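Local coordinates for protein lectin-related NK cell receptor LY49L1 (Mus musculus, PDB 3G8K) that is a membrane receptor of natural killer cells, represented here by its C-type lectin-like domain, from the Ly49 family that recognises MHC class I, and may bind carbohydrate, at residues Q36-E48 against A77-N89. The protein carries 1 engineered substitution. Numbering follows the deposited sequence.
Sequences QISSLSLLKIDNE and AWINNGPSKLALN
Lys-44 lays its aliphatic chain across Trp-78, CG standing 3.5 Å above the indole plane toward the rim, and spends its charge beyond the ring. With CG anti to the backbone N (chi1 174°) and bends at chi3 and chi4, NZ reaches two acceptors: the carbonyl O of Pro-83, and OD2 of Asp-46 on its syn lone pair, at 2.8 Å. The other carboxylate oxygen, OD1, forms a salt bridge with Lys-17, so Asp-46 is shared between two lysines. Ser-84 shows a hydroxyl used twice: OG donates to Ile-45 O at 2.7 Å, in the carbonyl plane, and accepts from Leu-86 N at 3.0 Å, closing an ST turn. Next along, the backbone N of Lys-85 bonds to Asp-46 O at 2.8 Å, and Ala-87 N meets Glu-48 OE1 at 3.0 Å in an almost straight bond (169°), on the syn side though tilted from the carboxylate plane. The apolar share falls to Ile-45, whose CB packs on Trp-78 CH2 at 3.6 Å and whose CG2 touches Leu-86 CD2. Asn-47, whose OD1 takes Glu-50 N, N-caps helix 48-57. The arrangement ties the link between strand 41-42 and that helix to the long loop following strand 75-78, as part of the C-type lectin-like fold.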
# COMPACT_ATOMS: atom_id res chain seq x y z
N GLN A 36 12.98 14.53 -6.66
CA GLN A 36 14.08 14.52 -7.64
C GLN A 36 15.49 14.19 -7.13
O GLN A 36 16.13 13.27 -7.65
CB GLN A 36 14.01 15.72 -8.59
CG GLN A 36 13.44 15.21 -9.90
CD GLN A 36 12.73 16.19 -10.77
OE1 GLN A 36 11.59 15.89 -11.29
NE2 GLN A 36 13.37 17.38 -10.96
N ILE A 37 15.92 14.83 -6.04
CA ILE A 37 17.20 14.46 -5.45
C ILE A 37 17.32 12.95 -5.15
O ILE A 37 18.45 12.39 -5.07
CB ILE A 37 17.61 15.38 -4.21
CG1 ILE A 37 16.85 15.02 -2.97
CG2 ILE A 37 17.38 16.84 -4.53
CD1 ILE A 37 16.85 16.18 -1.93
N SER A 38 16.18 12.28 -5.00
CA SER A 38 16.19 10.84 -4.80
C SER A 38 15.91 9.99 -6.06
O SER A 38 15.52 8.84 -5.94
CB SER A 38 15.19 10.49 -3.71
OG SER A 38 15.70 10.85 -2.42
N SER A 39 16.12 10.56 -7.26
CA SER A 39 15.81 9.91 -8.56
C SER A 39 14.39 9.39 -8.75
O SER A 39 14.16 8.49 -9.59
CB SER A 39 16.82 8.80 -8.88
OG SER A 39 18.16 9.27 -8.65
N LEU A 40 13.44 9.98 -8.01
CA LEU A 40 11.98 9.71 -8.15
C LEU A 40 11.42 10.93 -8.90
O LEU A 40 12.18 11.73 -9.41
CB LEU A 40 11.36 9.58 -6.75
CG LEU A 40 12.01 8.64 -5.73
CD1 LEU A 40 11.39 8.68 -4.27
CD2 LEU A 40 12.08 7.18 -6.24
N SER A 41 10.12 11.08 -9.01
CA SER A 41 9.60 12.27 -9.59
C SER A 41 8.25 12.50 -9.00
O SER A 41 7.52 11.56 -8.72
CB SER A 41 9.52 12.17 -11.11
OG SER A 41 8.44 11.35 -11.43
N LEU A 42 7.90 13.77 -8.74
CA LEU A 42 6.57 14.03 -8.23
C LEU A 42 5.54 13.31 -9.10
O LEU A 42 5.59 13.44 -10.32
CB LEU A 42 6.32 15.56 -8.19
CG LEU A 42 5.26 16.10 -7.19
CD1 LEU A 42 5.30 15.51 -5.82
CD2 LEU A 42 5.38 17.62 -7.06
N LEU A 43 4.58 12.63 -8.49
CA LEU A 43 3.86 11.55 -9.15
C LEU A 43 3.08 11.98 -10.41
O LEU A 43 2.28 12.93 -10.41
CB LEU A 43 2.96 10.75 -8.17
CG LEU A 43 1.98 9.76 -8.88
CD1 LEU A 43 2.77 8.51 -9.19
CD2 LEU A 43 0.76 9.34 -8.05
N LYS A 44 3.32 11.25 -11.49
CA LYS A 44 2.48 11.39 -12.68
C LYS A 44 1.49 10.21 -12.87
O LYS A 44 1.91 9.07 -12.83
CB LYS A 44 3.37 11.46 -13.91
CG LYS A 44 2.50 11.46 -15.22
CD LYS A 44 3.36 11.63 -16.45
CE LYS A 44 4.25 10.41 -16.67
NZ LYS A 44 3.60 9.59 -17.79
N ILE A 45 0.22 10.51 -13.19
CA ILE A 45 -0.84 9.58 -13.12
C ILE A 45 -1.18 9.33 -14.63
O ILE A 45 -1.40 10.26 -15.41
CB ILE A 45 -2.08 10.07 -12.28
CG1 ILE A 45 -1.71 10.49 -10.85
CG2 ILE A 45 -3.24 8.94 -12.19
CD1 ILE A 45 -2.94 10.79 -9.99
N ASP A 46 -1.15 8.07 -15.02
CA ASP A 46 -1.12 7.71 -16.43
C ASP A 46 -2.45 7.47 -17.04
O ASP A 46 -2.58 7.58 -18.27
CB ASP A 46 -0.24 6.47 -16.60
CG ASP A 46 1.19 6.83 -16.65
OD1 ASP A 46 1.95 6.20 -15.94
OD2 ASP A 46 1.55 7.80 -17.38
N ASN A 47 -3.44 7.11 -16.22
CA ASN A 47 -4.79 6.75 -16.67
C ASN A 47 -5.80 6.61 -15.53
O ASN A 47 -5.45 6.71 -14.36
CB ASN A 47 -4.74 5.47 -17.54
CG ASN A 47 -4.07 4.33 -16.84
OD1 ASN A 47 -4.55 3.88 -15.82
ND2 ASN A 47 -2.98 3.82 -17.37
N GLU A 48 -7.07 6.45 -15.89
CA GLU A 48 -8.17 6.31 -14.95
C GLU A 48 -8.06 5.09 -14.04
O GLU A 48 -8.36 5.20 -12.82
CB GLU A 48 -9.52 6.32 -15.68
CG GLU A 48 -9.94 7.71 -16.31
CD GLU A 48 -9.11 8.10 -17.57
OE1 GLU A 48 -9.25 9.28 -18.03
OE2 GLU A 48 -8.36 7.22 -18.13
N ALA A 77 -0.44 20.62 -17.07
CA ALA A 77 0.58 19.79 -17.67
C ALA A 77 1.35 18.94 -16.66
O ALA A 77 1.69 19.43 -15.57
CB ALA A 77 1.53 20.61 -18.54
N TRP A 78 1.57 17.66 -16.99
CA TRP A 78 2.39 16.77 -16.12
C TRP A 78 3.84 17.28 -16.17
O TRP A 78 4.29 17.77 -17.20
CB TRP A 78 2.23 15.27 -16.54
CG TRP A 78 0.74 14.75 -16.36
CD1 TRP A 78 -0.22 14.56 -17.35
CD2 TRP A 78 0.12 14.38 -15.12
NE1 TRP A 78 -1.41 14.15 -16.79
CE2 TRP A 78 -1.21 14.00 -15.41
CE3 TRP A 78 0.58 14.36 -13.76
CZ2 TRP A 78 -2.10 13.58 -14.40
CZ3 TRP A 78 -0.34 13.94 -12.78
CH2 TRP A 78 -1.64 13.57 -13.09
N ILE A 79 4.57 17.25 -15.07
CA ILE A 79 5.97 17.74 -15.10
C ILE A 79 6.86 17.06 -16.16
O ILE A 79 6.66 15.88 -16.55
CB ILE A 79 6.67 17.78 -13.69
CG1 ILE A 79 6.67 16.42 -13.01
CG2 ILE A 79 6.03 18.86 -12.82
CD1 ILE A 79 7.46 16.41 -11.72
N ASN A 80 7.81 17.85 -16.67
CA ASN A 80 8.76 17.45 -17.71
C ASN A 80 8.07 16.93 -18.95
O ASN A 80 8.49 15.92 -19.54
CB ASN A 80 9.79 16.43 -17.18
CG ASN A 80 10.49 16.90 -15.88
OD1 ASN A 80 10.59 18.10 -15.55
ND2 ASN A 80 11.00 15.92 -15.15
N ASN A 81 7.00 17.61 -19.35
CA ASN A 81 6.25 17.23 -20.55
C ASN A 81 5.79 15.78 -20.52
O ASN A 81 5.83 15.10 -21.55
CB ASN A 81 7.15 17.41 -21.80
CG ASN A 81 7.77 18.80 -21.87
OD1 ASN A 81 9.01 18.98 -21.72
ND2 ASN A 81 6.91 19.80 -22.07
N GLY A 82 5.38 15.26 -19.35
CA GLY A 82 5.20 13.80 -19.17
C GLY A 82 3.92 13.42 -19.87
O GLY A 82 2.96 14.13 -19.73
N PRO A 83 3.91 12.31 -20.65
CA PRO A 83 2.65 11.99 -21.35
C PRO A 83 1.62 11.22 -20.46
O PRO A 83 2.01 10.34 -19.62
CB PRO A 83 3.13 11.15 -22.54
CG PRO A 83 4.33 10.43 -22.04
CD PRO A 83 4.97 11.33 -20.97
N SER A 84 0.33 11.49 -20.67
CA SER A 84 -0.68 10.82 -19.86
C SER A 84 -1.92 10.55 -20.66
O SER A 84 -2.23 11.31 -21.61
CB SER A 84 -1.06 11.67 -18.66
OG SER A 84 -2.09 11.07 -17.87
N LYS A 85 -2.63 9.49 -20.28
CA LYS A 85 -3.91 9.15 -20.84
C LYS A 85 -5.06 9.40 -19.87
O LYS A 85 -6.19 8.91 -20.05
CB LYS A 85 -3.91 7.69 -21.26
CG LYS A 85 -3.24 7.39 -22.62
CD LYS A 85 -3.52 8.44 -23.65
CE LYS A 85 -2.50 8.31 -24.80
NZ LYS A 85 -3.08 8.70 -26.15
N LEU A 86 -4.76 10.19 -18.81
CA LEU A 86 -5.74 10.65 -17.85
C LEU A 86 -6.47 11.94 -18.39
O LEU A 86 -5.83 13.03 -18.57
CB LEU A 86 -5.06 10.85 -16.47
CG LEU A 86 -6.00 11.19 -15.29
CD1 LEU A 86 -6.81 9.96 -14.83
CD2 LEU A 86 -5.29 11.76 -14.07
N ALA A 87 -7.76 11.82 -18.70
CA ALA A 87 -8.55 12.93 -19.19
C ALA A 87 -8.94 13.78 -18.00
O ALA A 87 -9.43 13.26 -16.97
CB ALA A 87 -9.81 12.46 -19.99
N LEU A 88 -8.65 15.07 -18.09
CA LEU A 88 -8.99 15.98 -17.03
C LEU A 88 -10.11 16.82 -17.58
O LEU A 88 -10.06 17.30 -18.73
CB LEU A 88 -7.81 16.87 -16.70
CG LEU A 88 -6.54 16.19 -16.18
CD1 LEU A 88 -5.36 17.17 -16.31
CD2 LEU A 88 -6.74 15.67 -14.73
N ASN A 89 -11.17 16.98 -16.81
CA ASN A 89 -12.10 17.98 -17.25
C ASN A 89 -11.62 19.37 -16.73
O ASN A 89 -11.75 19.68 -15.55
CB ASN A 89 -13.52 17.61 -16.83
CG ASN A 89 -14.53 18.66 -17.27
OD1 ASN A 89 -15.61 18.78 -16.68
ND2 ASN A 89 -14.16 19.45 -18.29